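PDB 4Q38: acyltransferase, which transfers long acyl chains from acyl-CoA to the sugar of glycopeptide antibiotics such as teicoplanin. Local coordinates for residues A[16-21]-A[86-91]; A[76-81]-A[126-131]; A[114-119]-A[163-168]. All coordinates share one frame; numbering follows the deposited sequence.

Contact 1 of 3, residues A[16-21]-A[86-91]; sequences MDPETV and LWWLLE
Asp17 OD1 takes two bonds from Thr20 and caps the short helix whose Pro18 and Val21 meet Trp88. Thr20 OG1 reaches Asp17 OD1 at 2.5 Å, nearly along the C-O axis of the carboxylate. Thr20 N donates to Asp17 OD1 at 3.0 Å and meets it from well above the carboxylate plane. A weak bond from Glu19 N to Asp17 OD2 adds to the cap. Asp17 is therefore the N-cap of the helix, and its carboxylate satisfies N-H groups of the first turn. Asp17 points away from residues 86-91.

The face turned to the tryptophan is apolar. Val21 supplies the closest contact. Its CG2 lies over one face of the indole, 3.6 Å from Trp88 CE3, and forms a CH-pi contact with the six-membered ring. The methyl stands 29° off the ring normal. It sits toward the rim, not over the centre. Val21 CG1 is turned anti to the backbone N (chi1 173°), which also brings it near the ring, 3.7 Å from Trp88 CE3. The two side chains cross at about a right angle.

Pro18 CA and Met16 O approach the indole obliquely. The side chains add apolar touches. Pro18 CB is 4.3 Å from Trp88 CH2, at the far end of the ring system. Met16 CB is 4.0 Å from Trp88 CD1, at the other end. The Met16 chain bends at chi3, its end leading away from Trp88, and it also touches Pro84 and Ala85.

Trp88 is buried and also makes a cation-pi contact with Arg92. The contact joins the N-terminal helix 18-25 to helix 84-98. Helix 32-41 packs beside both, with Asp39 against Pro18 and Trp88, while Phe125 of helix 125-143 covers Leu86 and Leu89.

Contact 2 of 3, residues A[76-81]-A[126-131]; sequences AAPDPD and HVYVFL
A proline-aromatic CH-pi contact joins the loop after helix 67-76 to helix 125-143. Pro78 lays its CD over the ring of Tyr128. The CD atom is 3.5 Å from the ring centroid and only 10° off the ring normal, so it sits above the centre of the face. Pro78 CD is also 3.6 Å from Tyr128 CE2. The two side chains come from opposite directions. The CD carbon, next to the proline nitrogen, carries mildly polarised C-H bonds, which probably suits it to the pi cloud.

Ala77 and Ala76 lie against the hydroxyl end of the tyrosine. Ala77 CB is 3.9 Å from Tyr128 CE1, and the CA of Ala77 approaches the ring obliquely. Ala76 CB comes to 3.7 Å from Tyr128 OH. The hydroxyl also lies near Ala77 N, but the angle is poor and the pair is not bonded. Its polar partner is Ile73 O, in the last turn of helix 67-76. Tyr128 thus spans from helix 125-143 to the end of another helix. Its CG is anti to the carbonyl carbon (chi1 -59°), and this sends the ring out toward the loop.

Beyond Pro78 the loop leaves Tyr128. Asp79 OD2 accepts from Asp81 N at 2.7 Å, met from above the carboxylate plane, which makes an Asx turn; it also accepts from Arg82 N. Pro78 O is held by Arg52.

Other sides of helix 125-143 serve other helices. Phe130, for one, meets residues of helices 157-169 and 177-184. The contact is loop-on-helix packing, partly buried, in the mainly helical N-terminal N-acyltransferase domain. Its mark is a proline set over a tyrosine face, a CH-pi contact that ties an interhelical loop to a helix.

Contact 3 of 3, residues A[114-119]-A[163-168]; sequences LPYEGG and AIHRRK
Tyr116 reaches from a 3-10 turn, residues 116-118, to His165 on helix 157-169 in the N-terminal N-acyltransferase domain. The tight part is one hydrogen bond. Tyr116 OH lies 2.5 Å from His165 NE2, a short distance, and either group could be the donor. The hydroxyl meets the imidazole at its edge, near the ring plane. The two rings meet rim to rim, with neither over the face of the other. Their centroids are 5.7 Å apart and their planes are turned by 45°.

Around this bond the contact is sparse. The nearest backbones stay far apart, with Tyr116 CA 13.0 Å from His165 CA, so two extended side chains bridge the distance. They come from opposite directions. His165 CG is anti to its backbone nitrogen (chi1 -176°), which sends the imidazole off the helix toward the turn. Tyr116 CZ follows at 3.5 Å from His165 NE2. Tyr116 CE2 lies beside the imidazole edge, in its plane.

The turn is the looser, more exposed side. Glu117 and Gly118 are exposed, and Tyr116 is only partly covered; its side chain also touches Arg123 of helix 119-123. Two backbone bonds close the turn, Gly118 N to Pro115 O and Gly119 N to Tyr116 O.

The histidine side is the buried one. Tyr169 meets the His165 ring there, one turn further along the helix. Arg166 leaves in another direction to salt bridges with Asp69 and Glu72. The bound decanoyl amino sugar is about 12 Å from the His165 side chain. The contact thus lies away from the ligand sites, and that separation implies no direct role in binding. Both imidazole nitrogens are engaged, which fixes the rotation of the ring: NE2 holds Tyr116 OH, while ND1 is bonded to Gln171 O.

All three contacts involve helices of the N-terminal half and are partly buried. Each joins a buried aromatic residue on a helix to a more open segment; contact 1 reaches an exposed chain end at Met16. Their chemistry differs. Contacts 1 and 2 each set an apolar group over an aromatic face, a valine methyl on indole and a proline CD on phenol. Contact 3 relies on one hydrogen bond from a phenol hydroxyl to an imidazole nitrogen and buries the least surface. Contacts 1 and 2 touch: Leu90 CD1 is 3.5 Å from Val129 N, and Leu86 meets Pro78. Leu114 links contact 3 to contact 1 through Leu86 and Leu89. Contact 1 lies farthest from the chain centre, contact 3 nearest.

Contact 1 of 3, residues A[16-21]-A[86-91]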
loop_
_atom_site.group_PDB
_atom_site.type_symbol
_atom_site.label_atom_id
_atom_site.label_comp_id
_atom_site.label_asym_id
_atom_site.label_seq_id
_atom_site.Cartn_x
_atom_site.Cartn_y
_atom_site.Cartn_z
ATOM N N MET A 16 -8.605 -19.969 21.883
ATOM C CA MET A 16 -7.127 -19.899 22.090
ATOM C C MET A 16 -6.726 -18.656 22.856
ATOM O O MET A 16 -7.539 -17.760 23.073
ATOM C CB MET A 16 -6.393 -19.922 20.755
ATOM C CG MET A 16 -6.474 -21.250 20.036
ATOM S SD MET A 16 -5.458 -21.245 18.554
ATOM C CE MET A 16 -3.806 -21.325 19.237
ATOM N N ASP A 17 -5.466 -18.602 23.267
ATOM C CA ASP A 17 -4.964 -17.440 23.980
ATOM C C ASP A 17 -3.819 -16.784 23.189
ATOM O O ASP A 17 -3.083 -17.482 22.485
ATOM C CB ASP A 17 -4.583 -17.807 25.425
ATOM C CG ASP A 17 -3.100 -17.711 25.689
ATOM O OD1 ASP A 17 -2.369 -18.636 25.304
ATOM O OD2 ASP A 17 -2.667 -16.705 26.292
ATOM N N PRO A 18 -3.676 -15.443 23.297
ATOM C CA PRO A 18 -2.731 -14.687 22.459
ATOM C C PRO A 18 -1.291 -15.187 22.543
ATOM O O PRO A 18 -0.592 -15.199 21.532
ATOM C CB PRO A 18 -2.820 -13.256 23.006
ATOM C CG PRO A 18 -4.092 -13.195 23.766
ATOM C CD PRO A 18 -4.378 -14.576 24.264
ATOM N N GLU A 19 -0.858 -15.587 23.739
ATOM C CA GLU A 19 0.474 -16.163 23.928
ATOM C C GLU A 19 0.676 -17.469 23.159
ATOM O O GLU A 19 1.747 -17.689 22.599
ATOM C CB GLU A 19 0.799 -16.362 25.417
ATOM C CG GLU A 19 1.464 -15.156 26.067
ATOM C CD GLU A 19 2.766 -14.761 25.384
ATOM O OE1 GLU A 19 3.764 -15.513 25.489
ATOM O OE2 GLU A 19 2.793 -13.692 24.739
ATOM N N THR A 20 -0.351 -18.317 23.137
ATOM C CA THR A 20 -0.312 -19.585 22.408
ATOM C C THR A 20 -0.253 -19.333 20.898
ATOM O O THR A 20 0.529 -19.968 20.187
ATOM C CB THR A 20 -1.512 -20.487 22.782
ATOM O OG1 THR A 20 -1.506 -20.709 24.198
ATOM C CG2 THR A 20 -1.438 -21.840 22.081
ATOM N N VAL A 21 -1.069 -18.390 20.429
ATOM C CA VAL A 21 -1.038 -17.944 19.035
ATOM C C VAL A 21 0.358 -17.427 18.690
ATOM O O VAL A 21 0.970 -17.885 17.718
ATOM C CB VAL A 21 -2.122 -16.871 18.760
ATOM C CG1 VAL A 21 -1.984 -16.288 17.362
ATOM C CG2 VAL A 21 -3.512 -17.458 18.949
ATOM N N LEU A 86 -3.460 -19.533 13.110
ATOM C CA LEU A 86 -3.552 -18.657 11.953
ATOM C C LEU A 86 -4.980 -18.135 11.767
ATOM O O LEU A 86 -5.181 -16.948 11.487
ATOM C CB LEU A 86 -3.054 -19.377 10.698
ATOM C CG LEU A 86 -2.718 -18.465 9.514
ATOM C CD1 LEU A 86 -1.545 -19.025 8.730
ATOM C CD2 LEU A 86 -3.929 -18.268 8.619
ATOM N N TRP A 87 -5.967 -19.014 11.941
ATOM C CA TRP A 87 -7.369 -18.632 11.790
ATOM C C TRP A 87 -7.803 -17.639 12.834
ATOM O O TRP A 87 -8.499 -16.668 12.517
ATOM C CB TRP A 87 -8.302 -19.845 11.781
ATOM C CG TRP A 87 -9.607 -19.524 11.095
ATOM C CD1 TRP A 87 -10.785 -19.072 11.681
ATOM C CD2 TRP A 87 -9.892 -19.570 9.653
ATOM N NE1 TRP A 87 -11.757 -18.859 10.734
ATOM C CE2 TRP A 87 -11.287 -19.132 9.496
ATOM C CE3 TRP A 87 -9.160 -19.922 8.517
ATOM C CZ2 TRP A 87 -11.905 -19.070 8.248
ATOM C CZ3 TRP A 87 -9.798 -19.857 7.263
ATOM C CH2 TRP A 87 -11.136 -19.439 7.137
ATOM N N TRP A 88 -7.390 -17.870 14.080
ATOM C CA TRP A 88 -7.653 -16.948 15.190
ATOM C C TRP A 88 -7.217 -15.551 14.824
ATOM O O TRP A 88 -7.962 -14.580 15.005
ATOM C CB TRP A 88 -6.904 -17.421 16.431
ATOM C CG TRP A 88 -7.126 -16.612 17.694
ATOM C CD1 TRP A 88 -8.049 -16.867 18.709
ATOM C CD2 TRP A 88 -6.384 -15.420 18.145
ATOM N NE1 TRP A 88 -7.944 -15.939 19.710
ATOM C CE2 TRP A 88 -6.968 -15.042 19.440
ATOM C CE3 TRP A 88 -5.338 -14.652 17.622
ATOM C CZ2 TRP A 88 -6.514 -13.940 20.161
ATOM C CZ3 TRP A 88 -4.891 -13.542 18.357
ATOM C CH2 TRP A 88 -5.463 -13.197 19.598
ATOM N N LEU A 89 -6.008 -15.455 14.280
ATOM C CA LEU A 89 -5.401 -14.177 13.899
ATOM C C LEU A 89 -6.062 -13.538 12.673
ATOM O O LEU A 89 -6.228 -12.321 12.620
ATOM C CB LEU A 89 -3.911 -14.375 13.648
ATOM C CG LEU A 89 -3.078 -13.109 13.484
ATOM C CD1 LEU A 89 -3.078 -12.305 14.775
ATOM C CD2 LEU A 89 -1.669 -13.479 13.069
ATOM N N LEU A 90 -6.431 -14.362 11.701
ATOM C CA LEU A 90 -7.127 -13.905 10.504
ATOM C C LEU A 90 -8.467 -13.235 10.823
ATOM O O LEU A 90 -8.783 -12.187 10.266
ATOM C CB LEU A 90 -7.339 -15.072 9.536
ATOM C CG LEU A 90 -8.244 -14.860 8.322
ATOM C CD1 LEU A 90 -7.630 -13.872 7.336
ATOM C CD2 LEU A 90 -8.523 -16.204 7.655
ATOM N N GLU A 91 -9.245 -13.849 11.711
ATOM C CA GLU A 91 -10.539 -13.309 12.129
ATOM C C GLU A 91 -10.402 -11.951 12.802
ATOM O O GLU A 91 -11.128 -11.014 12.472
ATOM C CB GLU A 91 -11.219 -14.255 13.124
ATOM C CG GLU A 91 -11.710 -15.558 12.533
ATOM C CD GLU A 91 -12.483 -16.375 13.547
ATOM O OE1 GLU A 91 -11.925 -16.694 14.622
ATOM O OE2 GLU A 91 -13.650 -16.698 13.259
#

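Contact 2 of 3, residues A[76-81]-A[126-131]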
loop_
_atom_site.group_PDB
_atom_site.type_symbol
_atom_site.label_atom_id
_atom_site.label_comp_id
_atom_site.label_asym_id
_atom_site.label_seq_id
_atom_site.Cartn_x
_atom_site.Cartn_y
_atom_site.Cartn_z
ATOM N N ALA A 76 -3.193 -22.976 -0.941
ATOM C CA ALA A 76 -2.725 -22.942 0.445
ATOM C C ALA A 76 -3.712 -22.370 1.457
ATOM O O ALA A 76 -3.391 -22.294 2.641
ATOM C CB ALA A 76 -1.407 -22.192 0.527
ATOM N N ALA A 77 -4.902 -21.978 1.002
ATOM C CA ALA A 77 -5.892 -21.334 1.874
ATOM C C ALA A 77 -6.048 -22.089 3.187
ATOM O O ALA A 77 -6.220 -23.312 3.189
ATOM C CB ALA A 77 -7.231 -21.177 1.169
ATOM N N PRO A 78 -5.948 -21.365 4.315
ATOM C CA PRO A 78 -5.982 -22.013 5.610
ATOM C C PRO A 78 -7.359 -22.561 5.988
ATOM O O PRO A 78 -8.372 -22.219 5.368
ATOM C CB PRO A 78 -5.566 -20.895 6.566
ATOM C CG PRO A 78 -6.029 -19.650 5.879
ATOM C CD PRO A 78 -5.707 -19.913 4.438
ATOM N N ASP A 79 -7.359 -23.416 7.004
ATOM C CA ASP A 79 -8.547 -24.095 7.484
ATOM C C ASP A 79 -8.686 -23.828 8.986
ATOM O O ASP A 79 -7.688 -23.888 9.706
ATOM C CB ASP A 79 -8.387 -25.597 7.215
ATOM C CG ASP A 79 -9.467 -26.416 7.852
ATOM O OD1 ASP A 79 -10.524 -26.607 7.216
ATOM O OD2 ASP A 79 -9.255 -26.863 8.992
ATOM N N PRO A 80 -9.918 -23.543 9.469
ATOM C CA PRO A 80 -10.143 -23.280 10.900
ATOM C C PRO A 80 -9.632 -24.384 11.834
ATOM O O PRO A 80 -9.197 -24.094 12.946
ATOM C CB PRO A 80 -11.675 -23.189 11.013
ATOM C CG PRO A 80 -12.148 -22.849 9.649
ATOM C CD PRO A 80 -11.172 -23.475 8.693
ATOM N N ASP A 81 -9.679 -25.635 11.383
ATOM C CA ASP A 81 -9.337 -26.772 12.242
ATOM C C ASP A 81 -7.851 -27.125 12.226
ATOM O O ASP A 81 -7.246 -27.325 13.280
ATOM C CB ASP A 81 -10.204 -27.985 11.893
ATOM C CG ASP A 81 -11.676 -27.727 12.145
ATOM O OD1 ASP A 81 -12.021 -27.384 13.291
ATOM O OD2 ASP A 81 -12.486 -27.843 11.199
ATOM N N HIS A 126 -1.791 -12.100 4.662
ATOM C CA HIS A 126 -2.457 -10.811 4.459
ATOM C C HIS A 126 -3.208 -10.718 3.167
ATOM O O HIS A 126 -4.071 -9.852 2.993
ATOM C CB HIS A 126 -1.441 -9.691 4.629
ATOM C CG HIS A 126 -0.947 -9.582 6.041
ATOM N ND1 HIS A 126 -1.744 -9.175 7.049
ATOM C CD2 HIS A 126 0.287 -9.893 6.612
ATOM C CE1 HIS A 126 -1.051 -9.212 8.208
ATOM N NE2 HIS A 126 0.189 -9.642 7.939
ATOM N N VAL A 127 -2.909 -11.617 2.238
ATOM C CA VAL A 127 -3.785 -11.786 1.080
ATOM C C VAL A 127 -5.143 -12.353 1.529
ATOM O O VAL A 127 -6.207 -11.899 1.057
ATOM C CB VAL A 127 -3.139 -12.689 0.009
ATOM C CG1 VAL A 127 -4.090 -12.903 -1.164
ATOM C CG2 VAL A 127 -1.831 -12.081 -0.471
ATOM N N TYR A 128 -5.116 -13.335 2.438
ATOM C CA TYR A 128 -6.371 -13.899 2.981
ATOM C C TYR A 128 -7.147 -12.846 3.767
ATOM O O TYR A 128 -8.369 -12.768 3.665
ATOM C CB TYR A 128 -6.116 -15.149 3.848
ATOM C CG TYR A 128 -5.417 -16.242 3.079
ATOM C CD1 TYR A 128 -5.995 -16.788 1.929
ATOM C CD2 TYR A 128 -4.165 -16.693 3.468
ATOM C CE1 TYR A 128 -5.342 -17.764 1.197
ATOM C CE2 TYR A 128 -3.497 -17.671 2.741
ATOM C CZ TYR A 128 -4.094 -18.197 1.611
ATOM O OH TYR A 128 -3.447 -19.156 0.882
ATOM N N VAL A 129 -6.427 -12.042 4.549
ATOM C CA VAL A 129 -7.037 -10.882 5.207
ATOM C C VAL A 129 -7.740 -10.008 4.177
ATOM O O VAL A 129 -8.905 -9.648 4.371
ATOM C CB VAL A 129 -6.018 -10.021 5.984
ATOM C CG1 VAL A 129 -6.703 -8.778 6.554
ATOM C CG2 VAL A 129 -5.398 -10.808 7.124
ATOM N N PHE A 130 -7.038 -9.686 3.084
ATOM C CA PHE A 130 -7.588 -8.810 2.053
ATOM C C PHE A 130 -8.849 -9.443 1.442
ATOM O O PHE A 130 -9.892 -8.795 1.364
ATOM C CB PHE A 130 -6.532 -8.533 0.965
ATOM C CG PHE A 130 -6.861 -7.373 0.049
ATOM C CD1 PHE A 130 -7.832 -7.490 -0.950
ATOM C CD2 PHE A 130 -6.158 -6.170 0.156
ATOM C CE1 PHE A 130 -8.114 -6.424 -1.802
ATOM C CE2 PHE A 130 -6.437 -5.103 -0.688
ATOM C CZ PHE A 130 -7.408 -5.230 -1.674
ATOM N N LEU A 131 -8.743 -10.711 1.030
ATOM C CA LEU A 131 -9.879 -11.442 0.440
ATOM C C LEU A 131 -11.092 -11.485 1.377
ATOM O O LEU A 131 -12.229 -11.312 0.943
ATOM C CB LEU A 131 -9.469 -12.879 0.067
ATOM C CG LEU A 131 -8.405 -13.040 -1.024
ATOM C CD1 LEU A 131 -8.030 -14.498 -1.249
ATOM C CD2 LEU A 131 -8.849 -12.389 -2.326
#

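Contact 3 of 3, residues A[114-119]-A[163-168]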
loop_
_atom_site.group_PDB
_atom_site.type_symbol
_atom_site.label_atom_id
_atom_site.label_comp_id
_atom_site.label_asym_id
_atom_site.label_seq_id
_atom_site.Cartn_x
_atom_site.Cartn_y
_atom_site.Cartn_z
ATOM N N LEU A 114 3.884 -12.866 8.989
ATOM C CA LEU A 114 4.079 -14.170 9.631
ATOM C C LEU A 114 5.381 -14.813 9.160
ATOM O O LEU A 114 5.679 -14.793 7.964
ATOM C CB LEU A 114 2.887 -15.101 9.364
ATOM C CG LEU A 114 1.511 -14.713 9.927
ATOM C CD1 LEU A 114 0.535 -15.882 9.790
ATOM C CD2 LEU A 114 1.611 -14.261 11.379
ATOM N N PRO A 115 6.171 -15.375 10.097
ATOM C CA PRO A 115 7.403 -16.080 9.729
ATOM C C PRO A 115 7.138 -17.147 8.657
ATOM O O PRO A 115 6.151 -17.873 8.750
ATOM C CB PRO A 115 7.835 -16.728 11.045
ATOM C CG PRO A 115 7.294 -15.823 12.105
ATOM C CD PRO A 115 6.010 -15.258 11.561
ATOM N N TYR A 116 8.004 -17.237 7.656
ATOM C CA TYR A 116 7.726 -18.065 6.474
ATOM C C TYR A 116 7.896 -19.568 6.745
ATOM O O TYR A 116 7.598 -20.389 5.884
ATOM C CB TYR A 116 8.566 -17.620 5.263
ATOM C CG TYR A 116 8.137 -16.293 4.642
ATOM C CD1 TYR A 116 7.118 -15.526 5.218
ATOM C CD2 TYR A 116 8.774 -15.789 3.498
ATOM C CE1 TYR A 116 6.721 -14.314 4.664
ATOM C CE2 TYR A 116 8.386 -14.572 2.937
ATOM C CZ TYR A 116 7.357 -13.840 3.531
ATOM O OH TYR A 116 6.946 -12.626 3.006
ATOM N N GLU A 117 8.352 -19.912 7.947
ATOM C CA GLU A 117 8.375 -21.310 8.393
ATOM C C GLU A 117 6.968 -21.910 8.478
ATOM O O GLU A 117 6.810 -23.140 8.464
ATOM C CB GLU A 117 9.099 -21.443 9.731
ATOM C CG GLU A 117 10.605 -21.259 9.629
ATOM C CD GLU A 117 11.023 -19.798 9.485
ATOM O OE1 GLU A 117 12.088 -19.555 8.894
ATOM O OE2 GLU A 117 10.284 -18.900 9.950
ATOM N N GLY A 118 5.952 -21.045 8.549
ATOM C CA GLY A 118 4.551 -21.482 8.483
ATOM C C GLY A 118 4.057 -21.795 7.074
ATOM O O GLY A 118 2.885 -22.128 6.876
ATOM N N GLY A 119 4.936 -21.665 6.084
ATOM C CA GLY A 119 4.608 -22.060 4.716
ATOM C C GLY A 119 3.790 -21.051 3.928
ATOM O O GLY A 119 3.775 -19.861 4.238
ATOM N N ALA A 163 2.768 -9.155 -6.785
ATOM C CA ALA A 163 3.844 -9.228 -7.797
ATOM C C ALA A 163 5.160 -8.649 -7.284
ATOM O O ALA A 163 6.229 -9.234 -7.498
ATOM C CB ALA A 163 3.426 -8.531 -9.084
ATOM N N ILE A 164 5.073 -7.511 -6.594
ATOM C CA ILE A 164 6.240 -6.880 -5.968
ATOM C C ILE A 164 6.916 -7.808 -4.967
ATOM O O ILE A 164 8.138 -7.908 -4.947
ATOM C CB ILE A 164 5.868 -5.533 -5.299
ATOM C CG1 ILE A 164 5.703 -4.432 -6.369
ATOM C CG2 ILE A 164 6.891 -5.135 -4.235
ATOM C CD1 ILE A 164 4.893 -3.239 -5.886
ATOM N N HIS A 165 6.135 -8.481 -4.123
ATOM C CA HIS A 165 6.743 -9.410 -3.166
ATOM C C HIS A 165 7.621 -10.415 -3.861
ATOM O O HIS A 165 8.770 -10.639 -3.451
ATOM C CB HIS A 165 5.697 -10.119 -2.302
ATOM C CG HIS A 165 6.304 -11.018 -1.248
ATOM N ND1 HIS A 165 6.843 -12.213 -1.546
ATOM C CD2 HIS A 165 6.465 -10.844 0.122
ATOM C CE1 HIS A 165 7.323 -12.780 -0.428
ATOM N NE2 HIS A 165 7.086 -11.948 0.594
ATOM N N ARG A 166 7.105 -11.003 -4.937
ATOM C CA ARG A 166 7.811 -12.064 -5.650
ATOM C C ARG A 166 9.051 -11.536 -6.366
ATOM O O ARG A 166 10.092 -12.193 -6.367
ATOM C CB ARG A 166 6.881 -12.777 -6.630
ATOM C CG ARG A 166 7.523 -13.940 -7.380
ATOM C CD ARG A 166 6.520 -14.650 -8.280
ATOM N NE ARG A 166 5.452 -15.296 -7.512
ATOM C CZ ARG A 166 5.494 -16.547 -7.051
ATOM N NH1 ARG A 166 6.566 -17.313 -7.261
ATOM N NH2 ARG A 166 4.460 -17.031 -6.371
ATOM N N ARG A 167 8.946 -10.354 -6.964
ATOM C CA ARG A 167 10.116 -9.719 -7.599
ATOM C C ARG A 167 11.212 -9.458 -6.563
ATOM O O ARG A 167 12.389 -9.716 -6.806
ATOM C CB ARG A 167 9.709 -8.411 -8.309
ATOM C CG ARG A 167 10.830 -7.707 -9.073
ATOM C CD ARG A 167 10.478 -6.250 -9.377
ATOM N NE ARG A 167 9.092 -6.107 -9.834
ATOM C CZ ARG A 167 8.349 -5.004 -9.714
ATOM N NH1 ARG A 167 8.831 -3.905 -9.142
ATOM N NH2 ARG A 167 7.100 -5.005 -10.162
ATOM N N LYS A 168 10.809 -8.955 -5.403
ATOM C CA LYS A 168 11.743 -8.543 -4.362
ATOM C C LYS A 168 12.426 -9.714 -3.632
ATOM O O LYS A 168 13.636 -9.670 -3.372
ATOM C CB LYS A 168 11.016 -7.640 -3.360
ATOM C CG LYS A 168 11.914 -6.951 -2.350
ATOM C CD LYS A 168 11.124 -5.956 -1.517
ATOM C CE LYS A 168 12.033 -5.254 -0.522
ATOM N NZ LYS A 168 11.272 -4.384 0.414
#